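Local coordinates for glycoside hydrolase family protein (Novosphingobium sp. PP1Y, PDB 6Q2F) that probably cleaves terminal alpha-L-rhamnose from glycosides, as a large multidomain alpha-L-rhamnosidase, at residues L1011-F1025 and P1126-L1138. Sequence-based numbering, arbitrary orientation.
Sequences LEPLDKSADPGVKYF and PLRPSGLIGPVRL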
ATOM      1  N   LEU A1011      39.962  -9.785  22.100  1.00 52.50           N
ATOM      2  CA  LEU A1011      38.855  -9.366  21.254  1.00 55.19           C
ATOM      3  C   LEU A1011      38.427  -7.974  21.684  1.00 49.40           C
ATOM      4  O   LEU A1011      38.239  -7.718  22.877  1.00 45.07           O
ATOM      5  CB  LEU A1011      37.685 -10.345  21.379  1.00 57.01           C
ATOM      6  CG  LEU A1011      37.634 -11.615  20.532  1.00 48.74           C
ATOM      7  CD1 LEU A1011      36.424 -12.482  20.854  1.00 44.21           C
ATOM      8  CD2 LEU A1011      37.690 -11.281  19.039  1.00 53.96           C
ATOM      9  N   GLU A1012      38.318  -7.066  20.721  1.00 44.16           N
ATOM     10  CA  GLU A1012      37.913  -5.690  20.975  1.00 48.03           C
ATOM     11  C   GLU A1012      37.037  -5.202  19.830  1.00 51.07           C
ATOM     12  O   GLU A1012      37.213  -5.635  18.684  1.00 46.14           O
ATOM     13  CB  GLU A1012      39.125  -4.752  21.113  1.00 60.00           C
ATOM     14  CG  GLU A1012      40.063  -5.060  22.283  1.00 72.11           C
ATOM     15  CD  GLU A1012      39.495  -4.611  23.625  1.00 82.60           C
ATOM     16  OE1 GLU A1012      39.913  -5.162  24.669  1.00 85.98           O
ATOM     17  OE2 GLU A1012      38.632  -3.701  23.632  1.00 87.97           O
ATOM     18  N   PRO A1013      36.085  -4.308  20.103  1.00 46.45           N
ATOM     19  CA  PRO A1013      35.318  -3.706  19.003  1.00 45.84           C
ATOM     20  C   PRO A1013      36.268  -2.942  18.098  1.00 46.49           C
ATOM     21  O   PRO A1013      36.986  -2.049  18.548  1.00 43.56           O
ATOM     22  CB  PRO A1013      34.322  -2.775  19.715  1.00 40.49           C
ATOM     23  CG  PRO A1013      34.361  -3.164  21.162  1.00 46.56           C
ATOM     24  CD  PRO A1013      35.730  -3.733  21.410  1.00 44.24           C
ATOM     25  N   LEU A1014      36.290  -3.324  16.813  1.00 49.28           N
ATOM     26  CA  LEU A1014      37.219  -2.706  15.869  1.00 47.95           C
ATOM     27  C   LEU A1014      37.003  -1.203  15.772  1.00 45.38           C
ATOM     28  O   LEU A1014      37.964  -0.452  15.588  1.00 49.45           O
ATOM     29  CB  LEU A1014      37.084  -3.345  14.486  1.00 40.39           C
ATOM     30  CG  LEU A1014      37.329  -4.858  14.461  1.00 48.60           C
ATOM     31  CD1 LEU A1014      37.271  -5.418  13.048  1.00 50.67           C
ATOM     32  CD2 LEU A1014      38.660  -5.185  15.118  1.00 47.62           C
ATOM     33  N   ASP A1015      35.762  -0.740  15.915  1.00 46.93           N
ATOM     34  CA  ASP A1015      35.486   0.690  15.835  1.00 50.52           C
ATOM     35  C   ASP A1015      36.109   1.489  16.973  1.00 50.90           C
ATOM     36  O   ASP A1015      36.104   2.721  16.912  1.00 52.98           O
ATOM     37  CB  ASP A1015      33.983   0.921  15.810  1.00 47.23           C
ATOM     38  CG  ASP A1015      33.293   0.306  17.001  1.00 54.60           C
ATOM     39  OD1 ASP A1015      33.176  -0.936  17.029  1.00 54.82           O
ATOM     40  OD2 ASP A1015      32.864   1.062  17.900  1.00 53.67           O
ATOM     41  N   LYS A1016      36.626   0.837  18.012  1.00 51.95           N
ATOM     42  CA  LYS A1016      37.359   1.529  19.059  1.00 55.97           C
ATOM     43  C   LYS A1016      38.869   1.451  18.853  1.00 55.93           C
ATOM     44  O   LYS A1016      39.631   1.850  19.737  1.00 50.81           O
ATOM     45  CB  LYS A1016      36.982   0.970  20.433  1.00 52.32           C
ATOM     46  CG  LYS A1016      35.507   1.153  20.800  1.00 57.00           C
ATOM     47  CD  LYS A1016      35.150   2.634  20.942  1.00 61.50           C
ATOM     48  CE  LYS A1016      33.731   2.847  21.482  1.00 55.53           C
ATOM     49  NZ  LYS A1016      32.764   3.227  20.414  1.00 61.21           N
ATOM     50  N   SER A1017      39.320   0.979  17.696  1.00 52.99           N
ATOM     51  CA  SER A1017      40.747   0.785  17.488  1.00 47.47           C
ATOM     52  C   SER A1017      41.484   2.116  17.382  1.00 54.73           C
ATOM     53  O   SER A1017      40.949   3.119  16.895  1.00 56.12           O
ATOM     54  CB  SER A1017      40.991  -0.032  16.221  1.00 47.08           C
ATOM     55  OG  SER A1017      42.376  -0.071  15.888  1.00 49.23           O
ATOM     56  N   ALA A1018      42.741   2.102  17.846  1.00 53.25           N
ATOM     57  CA  ALA A1018      43.640   3.230  17.649  1.00 55.94           C
ATOM     58  C   ALA A1018      43.988   3.414  16.175  1.00 61.52           C
ATOM     59  O   ALA A1018      44.231   4.542  15.730  1.00 65.64           O
ATOM     60  CB  ALA A1018      44.918   3.036  18.484  1.00 46.76           C
ATOM     61  N   ASP A1019      44.019   2.330  15.412  1.00 58.18           N
ATOM     62  CA  ASP A1019      44.373   2.398  13.998  1.00 57.27           C
ATOM     63  C   ASP A1019      43.160   2.825  13.180  1.00 55.38           C
ATOM     64  O   ASP A1019      42.160   2.096  13.156  1.00 50.63           O
ATOM     65  CB  ASP A1019      44.889   1.042  13.528  1.00 49.53           C
ATOM     66  CG  ASP A1019      45.358   1.044  12.091  1.00 51.86           C
ATOM     67  OD1 ASP A1019      45.114   2.025  11.362  1.00 62.05           O
ATOM     68  OD2 ASP A1019      45.976   0.039  11.685  1.00 55.25           O
ATOM     69  N   PRO A1020      43.205   3.976  12.495  1.00 51.42           N
ATOM     70  CA  PRO A1020      42.041   4.409  11.701  1.00 48.28           C
ATOM     71  C   PRO A1020      41.649   3.440  10.597  1.00 49.19           C
ATOM     72  O   PRO A1020      40.460   3.355  10.261  1.00 47.78           O
ATOM     73  CB  PRO A1020      42.483   5.769  11.128  1.00 45.57           C
ATOM     74  CG  PRO A1020      43.979   5.826  11.313  1.00 47.48           C
ATOM     75  CD  PRO A1020      44.272   4.996  12.526  1.00 47.56           C
ATOM     76  N   GLY A1021      42.605   2.715  10.009  1.00 43.97           N
ATOM     77  CA  GLY A1021      42.252   1.737   8.993  1.00 38.93           C
ATOM     78  C   GLY A1021      41.471   0.560   9.545  1.00 43.74           C
ATOM     79  O   GLY A1021      40.685  -0.061   8.817  1.00 36.86           O
ATOM     80  N   VAL A1022      41.676   0.234  10.829  1.00 43.55           N
ATOM     81  CA  VAL A1022      40.860  -0.778  11.497  1.00 41.45           C
ATOM     82  C   VAL A1022      39.566  -0.161  12.018  1.00 38.73           C
ATOM     83  O   VAL A1022      38.478  -0.719  11.838  1.00 46.67           O
ATOM     84  CB  VAL A1022      41.662  -1.454  12.631  1.00 45.98           C
ATOM     85  CG1 VAL A1022      40.773  -2.367  13.451  1.00 39.62           C
ATOM     86  CG2 VAL A1022      42.842  -2.242  12.065  1.00 46.44           C
ATOM     87  N   LYS A1023      39.675   1.012  12.653  1.00 45.24           N
ATOM     88  CA  LYS A1023      38.521   1.694  13.232  1.00 42.26           C
ATOM     89  C   LYS A1023      37.390   1.846  12.220  1.00 47.29           C
ATOM     90  O   LYS A1023      36.220   1.584  12.526  1.00 45.10           O
ATOM     91  CB  LYS A1023      38.969   3.065  13.747  1.00 47.93           C
ATOM     92  CG  LYS A1023      37.882   3.993  14.274  1.00 52.98           C
ATOM     93  CD  LYS A1023      38.517   5.273  14.843  1.00 56.79           C
ATOM     94  CE  LYS A1023      37.471   6.261  15.353  1.00 65.33           C
ATOM     95  NZ  LYS A1023      36.606   5.661  16.404  1.00 71.19           N
ATOM     96  N   TYR A1024      37.725   2.276  11.006  1.00 43.44           N
ATOM     97  CA  TYR A1024      36.733   2.613  10.003  1.00 41.63           C
ATOM     98  C   TYR A1024      36.527   1.497   8.995  1.00 41.51           C
ATOM     99  O   TYR A1024      35.945   1.729   7.939  1.00 39.93           O
ATOM    100  CB  TYR A1024      37.135   3.904   9.299  1.00 43.70           C
ATOM    101  CG  TYR A1024      37.175   5.110  10.220  1.00 46.82           C
ATOM    102  CD1 TYR A1024      36.021   5.561  10.847  1.00 50.00           C
ATOM    103  CD2 TYR A1024      38.358   5.802  10.453  1.00 50.00           C
ATOM    104  CE1 TYR A1024      36.039   6.668  11.683  1.00 51.31           C
ATOM    105  CE2 TYR A1024      38.391   6.916  11.293  1.00 49.84           C
ATOM    106  CZ  TYR A1024      37.225   7.341  11.897  1.00 54.63           C
ATOM    107  OH  TYR A1024      37.235   8.440  12.730  1.00 53.38           O
ATOM    108  N   PHE A1025      36.973   0.287   9.303  1.00 46.96           N
ATOM    109  CA  PHE A1025      36.888  -0.796   8.336  1.00 39.93           C
ATOM    110  C   PHE A1025      35.435  -1.190   8.074  1.00 38.70           C
ATOM    111  O   PHE A1025      34.638  -1.354   9.001  1.00 34.57           O
ATOM    112  CB  PHE A1025      37.678  -2.010   8.821  1.00 37.30           C
ATOM    113  CG  PHE A1025      37.492  -3.232   7.963  1.00 39.74           C
ATOM    114  CD1 PHE A1025      38.133  -3.341   6.734  1.00 37.08           C
ATOM    115  CD2 PHE A1025      36.674  -4.274   8.382  1.00 34.72           C
ATOM    116  CE1 PHE A1025      37.975  -4.470   5.955  1.00 33.48           C
ATOM    117  CE2 PHE A1025      36.509  -5.406   7.598  1.00 34.20           C
ATOM    118  CZ  PHE A1025      37.158  -5.502   6.383  1.00 31.60           C
ATOM    119  N   PRO A1126      28.343   8.761  14.804  1.00 47.47           N
ATOM    120  CA  PRO A1126      28.810   7.678  15.673  1.00 50.56           C
ATOM    121  C   PRO A1126      28.994   6.398  14.870  1.00 45.00           C
ATOM    122  O   PRO A1126      28.170   6.056  14.016  1.00 44.30           O
ATOM    123  CB  PRO A1126      27.678   7.547  16.697  1.00 50.43           C
ATOM    124  CG  PRO A1126      26.467   8.008  15.950  1.00 47.65           C
ATOM    125  CD  PRO A1126      26.937   9.116  15.047  1.00 48.48           C
ATOM    126  N   LEU A1127      30.099   5.699  15.131  1.00 39.33           N
ATOM    127  CA  LEU A1127      30.358   4.445  14.435  1.00 46.09           C
ATOM    128  C   LEU A1127      29.429   3.335  14.929  1.00 40.69           C
ATOM    129  O   LEU A1127      28.879   3.393  16.026  1.00 44.51           O
ATOM    130  CB  LEU A1127      31.808   4.011  14.623  1.00 48.92           C
ATOM    131  CG  LEU A1127      32.873   4.956  14.089  1.00 51.86           C
ATOM    132  CD1 LEU A1127      34.262   4.364  14.356  1.00 47.31           C
ATOM    133  CD2 LEU A1127      32.656   5.195  12.612  1.00 50.02           C
ATOM    134  N   ARG A1128      29.246   2.308  14.074  1.00 37.45           N
ATOM    135  CA  ARG A1128      28.523   1.128  14.530  1.00 38.09           C
ATOM    136  C   ARG A1128      29.501   0.129  15.146  1.00 41.99           C
ATOM    137  O   ARG A1128      30.641   0.019  14.691  1.00 44.55           O
ATOM    138  CB  ARG A1128      27.774   0.464  13.370  1.00 40.01           C
ATOM    139  CG  ARG A1128      26.551   1.247  12.880  1.00 42.45           C
ATOM    140  CD  ARG A1128      25.964   0.670  11.605  1.00 40.59           C
ATOM    141  NE  ARG A1128      25.666  -0.752  11.734  1.00 42.10           N
ATOM    142  CZ  ARG A1128      24.447  -1.291  11.670  1.00 48.08           C
ATOM    143  NH1 ARG A1128      23.372  -0.528  11.468  1.00 45.64           N
ATOM    144  NH2 ARG A1128      24.311  -2.606  11.796  1.00 41.00           N
ATOM    145  N   PRO A1129      29.111  -0.613  16.178  1.00 45.22           N
ATOM    146  CA  PRO A1129      30.010  -1.648  16.701  1.00 46.62           C
ATOM    147  C   PRO A1129      30.411  -2.589  15.572  1.00 37.19           C
ATOM    148  O   PRO A1129      29.584  -2.967  14.739  1.00 38.87           O
ATOM    149  CB  PRO A1129      29.163  -2.355  17.767  1.00 48.04           C
ATOM    150  CG  PRO A1129      28.051  -1.380  18.087  1.00 46.54           C
ATOM    151  CD  PRO A1129      27.772  -0.687  16.788  1.00 45.30           C
ATOM    152  N   SER A1130      31.697  -2.939  15.531  1.00 37.63           N
ATOM    153  CA  SER A1130      32.260  -3.650  14.395  1.00 39.41           C
ATOM    154  C   SER A1130      33.099  -4.842  14.848  1.00 39.24           C
ATOM    155  O   SER A1130      33.810  -4.772  15.859  1.00 35.63           O
ATOM    156  CB  SER A1130      33.124  -2.698  13.555  1.00 43.12           C
ATOM    157  OG  SER A1130      33.551  -3.345  12.376  1.00 51.54           O
ATOM    158  N   GLY A1131      33.021  -5.931  14.083  1.00 36.46           N
ATOM    159  CA  GLY A1131      33.878  -7.088  14.262  1.00 35.25           C
ATOM    160  C   GLY A1131      33.333  -8.109  15.237  1.00 41.65           C
ATOM    161  O   GLY A1131      32.145  -8.132  15.595  1.00 42.44           O
ATOM    162  N   LEU A1132      34.241  -8.994  15.655  1.00 41.39           N
ATOM    163  CA  LEU A1132      33.935 -10.055  16.611  1.00 42.28           C
ATOM    164  C   LEU A1132      34.187  -9.494  18.006  1.00 41.64           C
ATOM    165  O   LEU A1132      35.326  -9.441  18.467  1.00 45.13           O
ATOM    166  CB  LEU A1132      34.801 -11.285  16.351  1.00 48.89           C
ATOM    167  CG  LEU A1132      34.568 -12.507  17.270  1.00 43.85           C
ATOM    168  CD1 LEU A1132      33.090 -12.928  17.271  1.00 42.08           C
ATOM    169  CD2 LEU A1132      35.428 -13.679  16.852  1.00 37.84           C
ATOM    170  N   ILE A1133      33.124  -9.063  18.679  1.00 40.75           N
ATOM    171  CA  ILE A1133      33.287  -8.426  19.978  1.00 40.27           C
ATOM    172  C   ILE A1133      33.300  -9.451  21.119  1.00 38.84           C
ATOM    173  O   ILE A1133      33.993  -9.260  22.117  1.00 43.13           O
ATOM    174  CB  ILE A1133      32.178  -7.377  20.155  1.00 45.02           C
ATOM    175  CG1 ILE A1133      32.349  -6.252  19.131  1.00 46.44           C
ATOM    176  CG2 ILE A1133      32.149  -6.830  21.575  1.00 42.15           C
ATOM    177  CD1 ILE A1133      31.125  -5.364  18.987  1.00 41.30           C
ATOM    178  N   GLY A1134      32.544 -10.537  20.994  1.00 38.73           N
ATOM    179  CA  GLY A1134      32.501 -11.553  22.027  1.00 42.21           C
ATOM    180  C   GLY A1134      31.701 -11.232  23.280  1.00 46.28           C
ATOM    181  O   GLY A1134      30.854 -10.333  23.279  1.00 44.17           O
ATOM    182  N   PRO A1135      31.956 -11.982  24.369  1.00 43.74           N
ATOM    183  CA  PRO A1135      32.951 -13.058  24.430  1.00 42.43           C
ATOM    184  C   PRO A1135      32.528 -14.296  23.632  1.00 48.89           C
ATOM    185  O   PRO A1135      31.328 -14.536  23.423  1.00 45.85           O
ATOM    186  CB  PRO A1135      33.031 -13.369  25.927  1.00 41.69           C
ATOM    187  CG  PRO A1135      31.641 -13.092  26.418  1.00 44.35           C
ATOM    188  CD  PRO A1135      31.112 -11.944  25.576  1.00 47.79           C
ATOM    189  N   VAL A1136      33.514 -15.048  23.158  1.00 48.24           N
ATOM    190  CA  VAL A1136      33.285 -16.265  22.392  1.00 48.27           C
ATOM    191  C   VAL A1136      33.381 -17.440  23.356  1.00 54.39           C
ATOM    192  O   VAL A1136      34.418 -17.637  24.007  1.00 46.16           O
ATOM    193  CB  VAL A1136      34.294 -16.408  21.243  1.00 44.96           C
ATOM    194  CG1 VAL A1136      33.989 -17.666  20.440  1.00 41.57           C
ATOM    195  CG2 VAL A1136      34.276 -15.161  20.336  1.00 34.98           C
ATOM    196  N   ARG A1137      32.310 -18.230  23.442  1.00 49.66           N
ATOM    197  CA  ARG A1137      32.216 -19.288  24.438  1.00 52.13           C
ATOM    198  C   ARG A1137      31.823 -20.608  23.794  1.00 49.00           C
ATOM    199  O   ARG A1137      31.041 -20.642  22.834  1.00 51.46           O
ATOM    200  CB  ARG A1137      31.206 -18.934  25.524  1.00 54.12           C
ATOM    201  CG  ARG A1137      31.504 -17.643  26.234  1.00 54.34           C
ATOM    202  CD  ARG A1137      30.510 -17.445  27.344  1.00 54.06           C
ATOM    203  NE  ARG A1137      29.157 -17.525  26.829  1.00 60.72           N
ATOM    204  CZ  ARG A1137      28.073 -17.568  27.589  1.00 67.61           C
ATOM    205  NH1 ARG A1137      28.196 -17.532  28.910  1.00 69.82           N
ATOM    206  NH2 ARG A1137      26.875 -17.641  27.027  1.00 59.89           N
ATOM    207  N   LEU A1138      32.392 -21.686  24.317  1.00 47.26           N
ATOM    208  CA  LEU A1138      31.955 -23.037  24.005  1.00 45.86           C
ATOM    209  C   LEU A1138      30.976 -23.472  25.079  1.00 52.14           C
ATOM    210  O   LEU A1138      31.234 -23.292  26.274  1.00 49.58           O
ATOM    211  CB  LEU A1138      33.136 -24.008  23.956  1.00 49.86           C
ATOM    212  CG  LEU A1138      33.918 -24.158  22.647  1.00 52.70           C
ATOM    213  CD1 LEU A1138      34.066 -22.843  21.948  1.00 56.35           C
ATOM    214  CD2 LEU A1138      35.284 -24.744  22.930  1.00 43.81           C
TER
HETATM  215  O   HOH W   1      35.322  -7.027  23.203  1.00 58.08           O
HETATM  216  O   HOH W   2      37.394  -7.836  17.603  1.00 47.30           O
HETATM  217  O   HOH W   3      34.830  -0.650  11.476  1.00 38.74           O
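The 3-10 turn at L1014 meets the chain at S1130, just before strand 1131-1134, with CA atoms 5.3 Å apart: the amide N of L1014 donates to S1130 O (3.0 Å), arriving from above the carbonyl plane rather than on a lone pair. The next residue answers in the other direction. D1015 holds its carboxylate between its own backbone N and carbonyl carbon (chi1 56°), which turns OD1 to the amide N of S1130 at 2.9 Å; the N-H reaches it from above the carboxylate plane at a bent 135°. OD2 forms a salt bridge to K1016 NZ, its hydrogen bond weak.

On one flank L1127 sends its two methyls different ways. CD1 lies against the side chain of K1023, whose NZ bonds to D1015 O, while CD2 meets the edge of the Y1024 ring, 3.8 Å from CE1. I1103, of helix 1099-1105, also touches this leucine. On the other flank L1011 splits its branches too, CD2 resting on L1132 CG and CD1 pressing against V1136 CG2 at a tight 3.5 Å. W992 packs on both L1011 and L1132. Between the flanks, P1013 CB lies 4.0 Å from I1133 CG1.

Segment 1126-1138 enters strand 1131-1140, in a C-terminal beta-sandwich probably related to galactose-binding domains, while the loop and short helix of 1011-1025 link strands 1005-1008 and 1028-1037 of the facing sheet. Water completes the joint: one molecule bridges L1011 O and I1133 O, and another accepts from S1130 OG while donating to K1023 O and F1025 O. The two bonds to S1130's backbone probably help set the chain's course into the strand, water joins carbonyls that cannot pair directly, and L1011 and L1127 pack at either end, the latter beside the K1023-D1015 bond.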